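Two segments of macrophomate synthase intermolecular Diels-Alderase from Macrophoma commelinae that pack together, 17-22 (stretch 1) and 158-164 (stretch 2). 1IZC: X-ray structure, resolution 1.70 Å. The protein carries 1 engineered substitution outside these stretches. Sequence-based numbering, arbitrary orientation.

Stretch 1 17-22: YRSAML
Stretch 2 158-164: IADASLF

How do the two backbones lie against each other? Neither stretch forms a regular helix or strand; both are loop, joined in one chain but far apart in sequence. Their nearest CA atoms are those of A20 and S162, 5.0 Å apart. From there they run in opposite senses, so M21 meets A159, D160 and A161 while R18 and S19 meet L163. In stretch 1, phi/psi runs from -67/153 at R18 and -84/179 at S19 to -63/-34 at A20, then -126/138 at M21. In stretch 2, A159 (-140/85) and D160 (-151/25) lead into A161 (-64/147) and S162 (-144/155), both extended, before L163 turns at -78/-18.

What fills the center of the contact? A20 points its CB toward stretch 2, and this methyl packs directly on the backbone: A20 CB lies 3.5 Å from A161 C and 3.6 Å from S162 N. It also meets the other alanine's methyl, A20 CB to A161 CB, at 3.7 Å. L163 (chi1 -65°, chi2 177°) leaves its backbone sideways, but its end comes nearer, bringing L163 CD1 to 3.7 Å from R18 O and L163 CG to 3.9 Å from A20 N. That amide is buried by the contact and has no hydrogen-bonding partner in the model.

Why is M21 the residue of stretch 1 most covered by stretch 2? Its CB points toward stretch 2, and the m, t, m rotamer (-58°, -165°, -58°) lays the flexible thioether along the backbone from A159 to A161. M21 CE sits 3.6 Å from A159 O, and M21 SD is 3.7 Å from D160 N and 3.6 Å from A161 N. Apolar contacts add to this: M21 CG to A161 CB at 3.9 Å and M21 SD to A159 CB at 4.2 Å.

What polar links join the stretches? No direct hydrogen bond crosses, but two waters do the bridging, both at S19 OG (chi1 -170°, t). The first lies 2.7 Å from S19 OG and donates to A161 O at 2.8 Å, also accepting a weak bond from M21 N at 3.5 Å. The second, likewise 2.7 Å from S19 OG, accepts from L163 N at 3.0 Å. Within stretch 1, R18 (chi1 63°, p) points its CB away and folds back on its own chain, R18 NE donating to S19 O at 3.0 Å; within stretch 2, F164 N donates to S162 OG at 3.0 Å.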

# COMPACT_ATOMS: atom_id res chain seq x y z
N TYR A 17 -8.59 3.19 -31.92
CA TYR A 17 -8.18 1.80 -31.72
C TYR A 17 -8.65 1.11 -30.45
O TYR A 17 -8.23 -0.03 -30.18
CB TYR A 17 -6.65 1.73 -31.81
CG TYR A 17 -6.13 2.37 -33.07
CD1 TYR A 17 -6.30 1.75 -34.31
CD2 TYR A 17 -5.51 3.62 -33.04
CE1 TYR A 17 -5.87 2.36 -35.48
CE2 TYR A 17 -5.07 4.24 -34.21
CZ TYR A 17 -5.26 3.60 -35.43
OH TYR A 17 -4.82 4.18 -36.60
N ARG A 18 -9.51 1.74 -29.66
CA ARG A 18 -9.94 1.09 -28.42
C ARG A 18 -10.76 -0.17 -28.63
O ARG A 18 -11.43 -0.32 -29.66
CB ARG A 18 -10.73 2.06 -27.53
CG ARG A 18 -12.04 2.55 -28.16
CD ARG A 18 -12.97 3.09 -27.08
NE ARG A 18 -13.55 2.00 -26.30
CZ ARG A 18 -14.31 2.17 -25.22
NH1 ARG A 18 -14.56 3.40 -24.78
NH2 ARG A 18 -14.81 1.12 -24.60
N SER A 19 -10.70 -1.08 -27.66
CA SER A 19 -11.49 -2.31 -27.73
C SER A 19 -12.89 -2.02 -27.21
O SER A 19 -13.18 -0.89 -26.80
CB SER A 19 -10.84 -3.40 -26.88
OG SER A 19 -11.46 -4.65 -27.12
N ALA A 20 -13.76 -3.03 -27.21
CA ALA A 20 -15.13 -2.84 -26.73
C ALA A 20 -15.11 -2.46 -25.25
O ALA A 20 -15.97 -1.72 -24.79
CB ALA A 20 -15.95 -4.11 -26.94
N MET A 21 -14.15 -3.01 -24.51
CA MET A 21 -14.01 -2.70 -23.09
C MET A 21 -12.59 -2.22 -22.84
O MET A 21 -11.63 -2.80 -23.36
CB MET A 21 -14.32 -3.93 -22.24
CG MET A 21 -15.72 -4.48 -22.48
SD MET A 21 -16.24 -5.64 -21.21
CE MET A 21 -14.95 -6.86 -21.33
N LEU A 22 -12.45 -1.18 -22.03
CA LEU A 22 -11.13 -0.61 -21.79
C LEU A 22 -10.20 -1.42 -20.90
O LEU A 22 -9.07 -1.02 -20.65
CB LEU A 22 -11.28 0.83 -21.27
CG LEU A 22 -12.00 1.76 -22.26
CD1 LEU A 22 -12.15 3.13 -21.62
CD2 LEU A 22 -11.21 1.88 -23.57
N ILE A 158 -21.90 -10.52 -18.59
CA ILE A 158 -22.02 -9.26 -17.87
C ILE A 158 -21.02 -8.22 -18.36
O ILE A 158 -21.39 -7.09 -18.67
CB ILE A 158 -21.83 -9.53 -16.36
CG1 ILE A 158 -23.01 -10.36 -15.86
CG2 ILE A 158 -21.65 -8.22 -15.58
CD1 ILE A 158 -22.82 -10.93 -14.47
N ALA A 159 -19.75 -8.61 -18.42
CA ALA A 159 -18.69 -7.73 -18.90
C ALA A 159 -17.77 -8.60 -19.74
O ALA A 159 -16.79 -9.13 -19.24
CB ALA A 159 -17.92 -7.12 -17.71
N ASP A 160 -18.13 -8.77 -21.01
CA ASP A 160 -17.36 -9.60 -21.93
C ASP A 160 -17.45 -9.13 -23.38
O ASP A 160 -17.24 -9.91 -24.30
CB ASP A 160 -17.82 -11.07 -21.83
CG ASP A 160 -19.31 -11.25 -22.17
OD1 ASP A 160 -19.97 -10.29 -22.63
OD2 ASP A 160 -19.83 -12.39 -21.99
N ALA A 161 -17.74 -7.85 -23.58
CA ALA A 161 -17.87 -7.32 -24.93
C ALA A 161 -16.57 -7.38 -25.71
O ALA A 161 -15.50 -7.23 -25.14
CB ALA A 161 -18.39 -5.88 -24.88
N SER A 162 -16.69 -7.59 -27.01
CA SER A 162 -15.53 -7.67 -27.90
C SER A 162 -15.91 -7.03 -29.23
O SER A 162 -17.08 -6.98 -29.59
CB SER A 162 -15.14 -9.14 -28.14
OG SER A 162 -14.20 -9.25 -29.20
N LEU A 163 -14.92 -6.55 -29.97
CA LEU A 163 -15.17 -5.96 -31.28
C LEU A 163 -15.38 -7.07 -32.29
O LEU A 163 -15.92 -6.84 -33.37
CB LEU A 163 -13.99 -5.14 -31.76
CG LEU A 163 -13.61 -3.88 -30.98
CD1 LEU A 163 -12.36 -3.27 -31.60
CD2 LEU A 163 -14.78 -2.89 -31.01
N PHE A 164 -14.93 -8.27 -31.94
CA PHE A 164 -15.03 -9.42 -32.84
C PHE A 164 -16.27 -10.27 -32.62
O PHE A 164 -16.78 -10.35 -31.51
CB PHE A 164 -13.77 -10.28 -32.71
CG PHE A 164 -12.51 -9.53 -33.03
CD1 PHE A 164 -11.90 -8.73 -32.06
CD2 PHE A 164 -11.98 -9.56 -34.31
CE1 PHE A 164 -10.78 -7.96 -32.38
CE2 PHE A 164 -10.86 -8.79 -34.65
CZ PHE A 164 -10.26 -7.99 -33.68
O HOH W 1 -12.90 -6.12 -25.36
O HOH W 2 -12.06 -6.28 -29.20